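Beta-lactamase-related domain-containing protein (Bacteroides dorei DSM 17855, PDB 5TGF) is an uncharacterised member of the beta-lactamase-related family that probably acts as a hydrolase and binds calcium. Local coordinates at residues A[8-13]-A[38-43]; A[298-303]-A[332-337]. All coordinates share one frame; numbering follows the deposited sequence.

Contact 1 of 2, residues A[8-13]-A[38-43]; sequences YDFTPL and SVLFEK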
ATOM      1  N   TYR A   8      22.844  14.350 -11.869  1.00 42.98           N
ATOM      2  CA  TYR A   8      22.976  13.755 -10.554  1.00 33.98           C
ATOM      3  C   TYR A   8      23.903  12.577 -10.629  1.00 30.44           C
ATOM      4  O   TYR A   8      24.047  11.989 -11.702  1.00 31.53           O
ATOM      5  CB  TYR A   8      21.597  13.281 -10.105  1.00 34.04           C
ATOM      6  CG  TYR A   8      20.566  14.381 -10.144  1.00 28.74           C
ATOM      7  CD1 TYR A   8      20.404  15.221  -9.070  1.00 26.96           C
ATOM      8  CD2 TYR A   8      19.782  14.597 -11.275  1.00 31.40           C
ATOM      9  CE1 TYR A   8      19.455  16.228  -9.080  1.00 28.47           C
ATOM     10  CE2 TYR A   8      18.816  15.595 -11.284  1.00 32.63           C
ATOM     11  CZ  TYR A   8      18.668  16.397 -10.167  1.00 29.07           C
ATOM     12  OH  TYR A   8      17.758  17.416 -10.151  1.00 33.41           O
ATOM     13  N   ASP A   9      24.516  12.203  -9.511  1.00 25.90           N
ATOM     14  CA  ASP A   9      25.313  10.977  -9.482  1.00 25.74           C
ATOM     15  C   ASP A   9      24.577   9.871  -8.724  1.00 24.78           C
ATOM     16  O   ASP A   9      24.510   9.915  -7.508  1.00 21.24           O
ATOM     17  CB  ASP A   9      26.689  11.240  -8.854  1.00 28.89           C
ATOM     18  CG  ASP A   9      27.592  10.010  -8.841  1.00 32.60           C
ATOM     19  OD1 ASP A   9      27.230   8.909  -9.336  1.00 30.87           O
ATOM     20  OD2 ASP A   9      28.698  10.147  -8.279  1.00 35.63           O
ATOM     21  N   PHE A  10      24.053   8.878  -9.455  1.00 22.67           N
ATOM     22  CA  PHE A  10      23.266   7.784  -8.858  1.00 22.71           C
ATOM     23  C   PHE A  10      24.084   6.545  -8.449  1.00 21.39           C
ATOM     24  O   PHE A  10      23.527   5.563  -8.018  1.00 22.50           O
ATOM     25  CB  PHE A  10      22.117   7.391  -9.793  1.00 21.74           C
ATOM     26  CG  PHE A  10      20.910   8.249  -9.625  1.00 21.91           C
ATOM     27  CD1 PHE A  10      19.962   7.941  -8.651  1.00 19.46           C
ATOM     28  CD2 PHE A  10      20.777   9.413 -10.337  1.00 22.00           C
ATOM     29  CE1 PHE A  10      18.897   8.784  -8.407  1.00 20.49           C
ATOM     30  CE2 PHE A  10      19.691  10.246 -10.131  1.00 24.62           C
ATOM     31  CZ  PHE A  10      18.757   9.940  -9.131  1.00 21.93           C
ATOM     32  N   THR A  11      25.411   6.632  -8.483  1.00 21.40           N
ATOM     33  CA  THR A  11      26.256   5.556  -8.040  1.00 22.44           C
ATOM     34  C   THR A  11      25.938   5.000  -6.643  1.00 21.63           C
ATOM     35  O   THR A  11      25.957   3.788  -6.463  1.00 20.92           O
ATOM     36  CB  THR A  11      27.741   5.985  -8.071  1.00 26.77           C
ATOM     37  OG1 THR A  11      28.066   6.327  -9.407  1.00 29.06           O
ATOM     38  CG2 THR A  11      28.634   4.872  -7.624  1.00 29.28           C
ATOM     39  N   PRO A  12      25.708   5.869  -5.641  1.00 23.28           N
ATOM     40  CA  PRO A  12      25.465   5.293  -4.320  1.00 22.57           C
ATOM     41  C   PRO A  12      24.193   4.387  -4.280  1.00 22.96           C
ATOM     42  O   PRO A  12      24.173   3.370  -3.576  1.00 24.13           O
ATOM     43  CB  PRO A  12      25.320   6.518  -3.423  1.00 24.78           C
ATOM     44  CG  PRO A  12      26.015   7.614  -4.160  1.00 25.87           C
ATOM     45  CD  PRO A  12      25.723   7.344  -5.595  1.00 25.01           C
ATOM     46  N   LEU A  13      23.158   4.747  -5.038  1.00 19.01           N
ATOM     47  CA  LEU A  13      21.946   3.927  -5.092  1.00 19.45           C
ATOM     48  C   LEU A  13      22.239   2.612  -5.816  1.00 19.72           C
ATOM     49  O   LEU A  13      21.897   1.532  -5.341  1.00 15.42           O
ATOM     50  CB  LEU A  13      20.829   4.690  -5.799  1.00 19.46           C
ATOM     51  CG  LEU A  13      19.493   3.981  -5.963  1.00 20.18           C
ATOM     52  CD1 LEU A  13      18.914   3.700  -4.585  1.00 24.47           C
ATOM     53  CD2 LEU A  13      18.522   4.817  -6.795  1.00 20.34           C
ATOM     54  N   SER A  38      10.777  14.105 -14.751  1.00 30.85           N
ATOM     55  CA  SER A  38      11.827  13.534 -15.598  1.00 32.62           C
ATOM     56  C   SER A  38      12.331  12.259 -14.939  1.00 26.08           C
ATOM     57  O   SER A  38      12.691  12.272 -13.768  1.00 24.27           O
ATOM     58  CB  SER A  38      13.016  14.502 -15.740  1.00 33.32           C
ATOM     59  OG  SER A  38      12.585  15.793 -16.094  1.00 39.24           O
ATOM     60  N   VAL A  39      12.535  11.225 -15.732  1.00 24.67           N
ATOM     61  CA  VAL A  39      13.127  10.005 -15.220  1.00 24.73           C
ATOM     62  C   VAL A  39      14.620  10.210 -14.943  1.00 26.13           C
ATOM     63  O   VAL A  39      15.398  10.358 -15.870  1.00 27.69           O
ATOM     64  CB  VAL A  39      12.909   8.835 -16.193  1.00 24.41           C
ATOM     65  CG1 VAL A  39      13.663   7.606 -15.725  1.00 26.03           C
ATOM     66  CG2 VAL A  39      11.421   8.533 -16.318  1.00 24.81           C
ATOM     67  N   LEU A  40      15.030  10.191 -13.680  1.00 21.05           N
ATOM     68  CA  LEU A  40      16.446  10.410 -13.319  1.00 21.72           C
ATOM     69  C   LEU A  40      17.278   9.147 -13.315  1.00 22.50           C
ATOM     70  O   LEU A  40      18.483   9.202 -13.486  1.00 19.98           O
ATOM     71  CB  LEU A  40      16.564  11.057 -11.941  1.00 23.19           C
ATOM     72  CG  LEU A  40      15.959  12.445 -11.744  1.00 26.73           C
ATOM     73  CD1 LEU A  40      16.573  13.049 -10.491  1.00 26.78           C
ATOM     74  CD2 LEU A  40      16.183  13.366 -12.948  1.00 25.08           C
ATOM     75  N   PHE A  41      16.661   8.015 -13.017  1.00 20.52           N
ATOM     76  CA  PHE A  41      17.380   6.765 -12.886  1.00 20.34           C
ATOM     77  C   PHE A  41      16.404   5.621 -13.078  1.00 20.81           C
ATOM     78  O   PHE A  41      15.345   5.600 -12.470  1.00 19.87           O
ATOM     79  CB  PHE A  41      18.059   6.679 -11.519  1.00 21.10           C
ATOM     80  CG  PHE A  41      18.932   5.478 -11.362  1.00 20.82           C
ATOM     81  CD1 PHE A  41      20.178   5.413 -11.983  1.00 20.61           C
ATOM     82  CD2 PHE A  41      18.522   4.407 -10.598  1.00 19.20           C
ATOM     83  CE1 PHE A  41      20.977   4.281 -11.824  1.00 23.20           C
ATOM     84  CE2 PHE A  41      19.314   3.285 -10.448  1.00 20.60           C
ATOM     85  CZ  PHE A  41      20.548   3.229 -11.037  1.00 20.52           C
ATOM     86  N   GLU A  42      16.775   4.683 -13.955  1.00 21.67           N
ATOM     87  CA  GLU A  42      15.931   3.529 -14.271  1.00 23.41           C
ATOM     88  C   GLU A  42      16.839   2.398 -14.697  1.00 22.18           C
ATOM     89  O   GLU A  42      17.657   2.569 -15.596  1.00 22.88           O
ATOM     90  CB  GLU A  42      14.948   3.877 -15.393  1.00 28.67           C
ATOM     91  CG  GLU A  42      13.783   2.916 -15.555  1.00 35.88           C
ATOM     92  CD  GLU A  42      12.736   3.430 -16.538  1.00 46.12           C
ATOM     93  OE1 GLU A  42      13.108   3.917 -17.631  1.00 48.41           O
ATOM     94  OE2 GLU A  42      11.531   3.379 -16.206  1.00 58.50           O
ATOM     95  N   LYS A  43      16.738   1.252 -14.023  1.00 18.76           N
ATOM     96  CA  LYS A  43      17.692   0.169 -14.214  1.00 19.60           C
ATOM     97  C   LYS A  43      17.086  -1.134 -13.755  1.00 20.87           C
ATOM     98  O   LYS A  43      16.366  -1.179 -12.733  1.00 17.89           O
ATOM     99  CB  LYS A  43      18.959   0.408 -13.411  1.00 21.89           C
ATOM    100  CG  LYS A  43      20.055  -0.603 -13.706  1.00 24.90           C
ATOM    101  CD  LYS A  43      21.386  -0.216 -13.100  1.00 27.77           C
ATOM    102  CE  LYS A  43      22.421  -1.278 -13.402  1.00 29.32           C
ATOM    103  NZ  LYS A  43      23.703  -1.013 -12.682  1.00 31.41           N
TER
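A classic beta bulge in edge strand 38-46, where L40 and F41 both pair with V33, turns two successive side chains toward the chain entering the N-terminal helix 11-22. The join is wholly apolar across its two segments and tightest between two phenylalanines. F41, with CG anti to its backbone N (chi1 -174°), runs past F10 in the opposite direction, so the near-parallel rings, tilted by 11°, are slid apart with centroids 5.1 Å distant and barely overlap. Instead, each ring meets the other residue's beta carbon. CB of F41 sits over the centre of one F10 face, 3.7 Å from the F10 ring centroid, in a CH-pi contact, while CB of F10 lies 3.5 Å from CD1 of F41. Phenylalanine suits both places because each flat ring can lie along the other residue's CB and leaves no polar group to satisfy. L40 CB lies obliquely to the F10 ring, 3.7 Å from F10 CE2. Next to them, CD2 of L13 reaches F41 CD2 at 3.8 Å, and I336 of helix 328-337 packs on F10 and L13.

Y8 makes a smaller contact on the solvent side, L40 CD1 lying over one face of its ring, shifted toward the rim, 3.5 Å from Y8 CE2. Tyrosine suits this partly exposed place, its ring face meeting L40 while OH makes no contact with segment 38-43. D9 and T11, exposed and touching nothing on the strand, form an Asx turn: D9 OD1 accepts T11 N from above its carboxylate plane at 3.0 Å, and T11 OG1 through its syn lone pair at 2.7 Å.

Contact 2 of 2, residues A[298-303]-A[332-337]; sequences KRDGVY and TVTKIV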
ATOM      1  N   LYS A 298       7.469  14.627  -1.384  1.00 15.24           N
ATOM      2  CA  LYS A 298       6.998  15.886  -1.966  1.00 19.48           C
ATOM      3  C   LYS A 298       8.034  17.009  -1.898  1.00 22.97           C
ATOM      4  O   LYS A 298       8.006  17.895  -2.715  1.00 20.56           O
ATOM      5  CB  LYS A 298       5.695  16.337  -1.327  1.00 23.02           C
ATOM      6  CG  LYS A 298       4.552  15.354  -1.548  1.00 24.15           C
ATOM      7  CD  LYS A 298       3.277  15.870  -0.922  1.00 30.67           C
ATOM      8  CE  LYS A 298       2.303  14.732  -0.669  1.00 35.49           C
ATOM      9  NZ  LYS A 298       0.942  15.243  -0.421  1.00 43.00           N
ATOM     10  N   ARG A 299       8.895  16.992  -0.894  1.00 20.65           N
ATOM     11  CA  ARG A 299       9.930  17.992  -0.772  1.00 22.78           C
ATOM     12  C   ARG A 299      11.012  17.831  -1.829  1.00 22.75           C
ATOM     13  O   ARG A 299      11.435  18.830  -2.397  1.00 23.18           O
ATOM     14  CB  ARG A 299      10.547  17.943   0.611  1.00 23.97           C
ATOM     15  CG  ARG A 299       9.599  18.501   1.657  1.00 27.49           C
ATOM     16  CD  ARG A 299      10.377  18.988   2.856  1.00 29.79           C
ATOM     17  NE  ARG A 299       9.473  19.446   3.903  1.00 29.26           N
ATOM     18  CZ  ARG A 299       9.827  19.567   5.172  1.00 30.90           C
ATOM     19  NH1 ARG A 299      11.076  19.262   5.540  1.00 27.08           N
ATOM     20  NH2 ARG A 299       8.935  20.001   6.061  1.00 32.51           N
ATOM     21  N   ASP A 300      11.400  16.589  -2.121  1.00 23.50           N
ATOM     22  CA  ASP A 300      12.303  16.272  -3.250  1.00 22.36           C
ATOM     23  C   ASP A 300      11.643  16.459  -4.614  1.00 22.01           C
ATOM     24  O   ASP A 300      12.330  16.554  -5.596  1.00 20.93           O
ATOM     25  CB  ASP A 300      12.787  14.825  -3.195  1.00 22.07           C
ATOM     26  CG  ASP A 300      13.593  14.496  -1.945  1.00 27.39           C
ATOM     27  OD1 ASP A 300      14.129  15.451  -1.341  1.00 27.57           O
ATOM     28  OD2 ASP A 300      13.689  13.272  -1.593  1.00 25.20           O
ATOM     29  N   GLY A 301      10.320  16.409  -4.669  1.00 20.85           N
ATOM     30  CA  GLY A 301       9.582  16.340  -5.927  1.00 22.99           C
ATOM     31  C   GLY A 301       9.752  14.999  -6.651  1.00 22.15           C
ATOM     32  O   GLY A 301       9.760  14.949  -7.884  1.00 19.87           O
ATOM     33  N   VAL A 302       9.910  13.931  -5.868  1.00 16.95           N
ATOM     34  CA  VAL A 302      10.276  12.621  -6.357  1.00 18.65           C
ATOM     35  C   VAL A 302       9.127  11.607  -6.173  1.00 18.67           C
ATOM     36  O   VAL A 302       8.424  11.611  -5.136  1.00 15.98           O
ATOM     37  CB  VAL A 302      11.542  12.111  -5.620  1.00 18.27           C
ATOM     38  CG1 VAL A 302      11.671  10.628  -5.737  1.00 20.54           C
ATOM     39  CG2 VAL A 302      12.811  12.769  -6.166  1.00 19.43           C
ATOM     40  N   TYR A 303       8.936  10.751  -7.172  1.00 18.50           N
ATOM     41  CA  TYR A 303       8.331   9.445  -6.930  1.00 17.94           C
ATOM     42  C   TYR A 303       9.218   8.329  -7.487  1.00 16.73           C
ATOM     43  O   TYR A 303       9.995   8.542  -8.421  1.00 17.07           O
ATOM     44  CB  TYR A 303       6.884   9.380  -7.420  1.00 18.87           C
ATOM     45  CG  TYR A 303       6.700   9.574  -8.910  1.00 20.28           C
ATOM     46  CD1 TYR A 303       6.648   8.489  -9.749  1.00 20.93           C
ATOM     47  CD2 TYR A 303       6.522  10.841  -9.459  1.00 19.84           C
ATOM     48  CE1 TYR A 303       6.495   8.628 -11.105  1.00 20.87           C
ATOM     49  CE2 TYR A 303       6.310  10.996 -10.830  1.00 22.70           C
ATOM     50  CZ  TYR A 303       6.315   9.868 -11.640  1.00 20.98           C
ATOM     51  OH  TYR A 303       6.160   9.940 -12.999  1.00 22.49           O
ATOM     52  N   THR A 332      18.621   7.476   0.290  1.00 16.85           N
ATOM     53  CA  THR A 332      19.750   7.605  -0.644  1.00 14.82           C
ATOM     54  C   THR A 332      19.370   8.496  -1.825  1.00 16.94           C
ATOM     55  O   THR A 332      20.164   9.355  -2.267  1.00 18.66           O
ATOM     56  CB  THR A 332      20.244   6.230  -1.096  1.00 15.11           C
ATOM     57  OG1 THR A 332      20.552   5.398   0.035  1.00 14.13           O
ATOM     58  CG2 THR A 332      21.508   6.333  -1.980  1.00 16.88           C
ATOM     59  N   VAL A 333      18.146   8.379  -2.311  1.00 14.77           N
ATOM     60  CA  VAL A 333      17.651   9.314  -3.340  1.00 14.79           C
ATOM     61  C   VAL A 333      17.604  10.756  -2.837  1.00 18.56           C
ATOM     62  O   VAL A 333      18.020  11.694  -3.533  1.00 17.99           O
ATOM     63  CB  VAL A 333      16.312   8.872  -3.940  1.00 13.30           C
ATOM     64  CG1 VAL A 333      15.676   9.930  -4.810  1.00 13.91           C
ATOM     65  CG2 VAL A 333      16.480   7.575  -4.728  1.00 14.55           C
ATOM     66  N   THR A 334      17.142  10.940  -1.611  1.00 17.42           N
ATOM     67  CA  THR A 334      17.088  12.283  -1.032  1.00 18.57           C
ATOM     68  C   THR A 334      18.474  12.921  -0.996  1.00 16.62           C
ATOM     69  O   THR A 334      18.632  14.043  -1.430  1.00 18.84           O
ATOM     70  CB  THR A 334      16.435  12.259   0.381  1.00 19.97           C
ATOM     71  OG1 THR A 334      15.033  12.001   0.244  1.00 18.82           O
ATOM     72  CG2 THR A 334      16.603  13.601   1.071  1.00 20.66           C
ATOM     73  N   LYS A 335      19.469  12.155  -0.608  1.00 17.08           N
ATOM     74  CA  LYS A 335      20.865  12.632  -0.631  1.00 21.54           C
ATOM     75  C   LYS A 335      21.308  12.985  -2.056  1.00 20.97           C
ATOM     76  O   LYS A 335      21.857  14.066  -2.295  1.00 20.38           O
ATOM     77  CB  LYS A 335      21.767  11.576  -0.039  1.00 23.00           C
ATOM     78  CG  LYS A 335      23.169  12.023   0.339  1.00 29.73           C
ATOM     79  CD  LYS A 335      23.923  10.846   0.959  1.00 35.39           C
ATOM     80  CE  LYS A 335      25.119  11.269   1.802  1.00 39.85           C
ATOM     81  NZ  LYS A 335      25.854  12.427   1.214  1.00 38.25           N
ATOM     82  N   ILE A 336      21.002  12.096  -3.009  1.00 19.73           N
ATOM     83  CA  ILE A 336      21.475  12.251  -4.374  1.00 17.47           C
ATOM     84  C   ILE A 336      20.884  13.480  -5.028  1.00 18.57           C
ATOM     85  O   ILE A 336      21.616  14.248  -5.681  1.00 23.97           O
ATOM     86  CB  ILE A 336      21.224  10.978  -5.226  1.00 17.69           C
ATOM     87  CG1 ILE A 336      22.158   9.861  -4.781  1.00 17.79           C
ATOM     88  CG2 ILE A 336      21.391  11.267  -6.711  1.00 19.15           C
ATOM     89  CD1 ILE A 336      21.681   8.490  -5.178  1.00 18.26           C
ATOM     90  N   VAL A 337      19.581  13.677  -4.910  1.00 19.55           N
ATOM     91  CA  VAL A 337      18.930  14.723  -5.685  1.00 20.59           C
ATOM     92  C   VAL A 337      19.071  16.092  -5.037  1.00 24.95           C
ATOM     93  O   VAL A 337      18.695  17.080  -5.640  1.00 27.22           O
ATOM     94  CB  VAL A 337      17.439  14.471  -6.025  1.00 24.86           C
ATOM     95  CG1 VAL A 337      17.248  13.140  -6.742  1.00 26.33           C
ATOM     96  CG2 VAL A 337      16.551  14.511  -4.791  1.00 24.29           C
TER
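Both polar partners carry their first branch beside the backbone N and anti to the carbonyl carbon: CG of D300 at chi1 -62° and OG1 of T334 at -71°. These rotations bring carboxylate and hydroxyl together, the side chains crossing at about a right angle, and T334 OG1 donates to the syn lone pair of D300 OD2 over a short 2.6 Å. T334 OG1 is also paired with S330 O one turn back; threonine suits a helix face that offers one polar group. D300 OD1 accepts from N338 ND2, so each carboxylate oxygen of this buried aspartate has a donor. D300 N bonds N297 OD1 across the turn between strands 293-297 and 302-307.

Valine, branched at CB, suits V302 because it offers a methyl to each of two helix residues: its CG1 lies 4.2 Å from V333 CG1, and its CG2 4.3 Å from V337 CG2, rather loose packing. V337 CG2 also lies 4.1 Å from D300 CB. G301, at a positive phi of 69° easy without a side chain, faces N297 together with V302 as a G1 beta bulge. The C-terminal helix packed over the 293-297/302-307 hairpin of an antiparallel sheet is consistent with the beta-lactamase-like fold of this family.

The two contacts follow one another along the chain, contact 1 closing before contact 2 opens, yet their centres are only about 11 Å apart. Both rest on the six-stranded antiparallel sheet: strand 38-46 forms its edge, and strand 28-35 separates it from strand 302-307. The N-terminal helix 11-22 and the C-terminal helix 328-337 pack against this region side by side, so the beginning and end of the chain meet here. The contacts themselves touch, with L40 CD1 3.8 Å from V337 CG1 and D9 O 3.5 Å from I336 CG2. Together they bring the N-terminal segment, the C-terminal helix and one edge of the sheet into a single packed region, away from the calcium-binding residues.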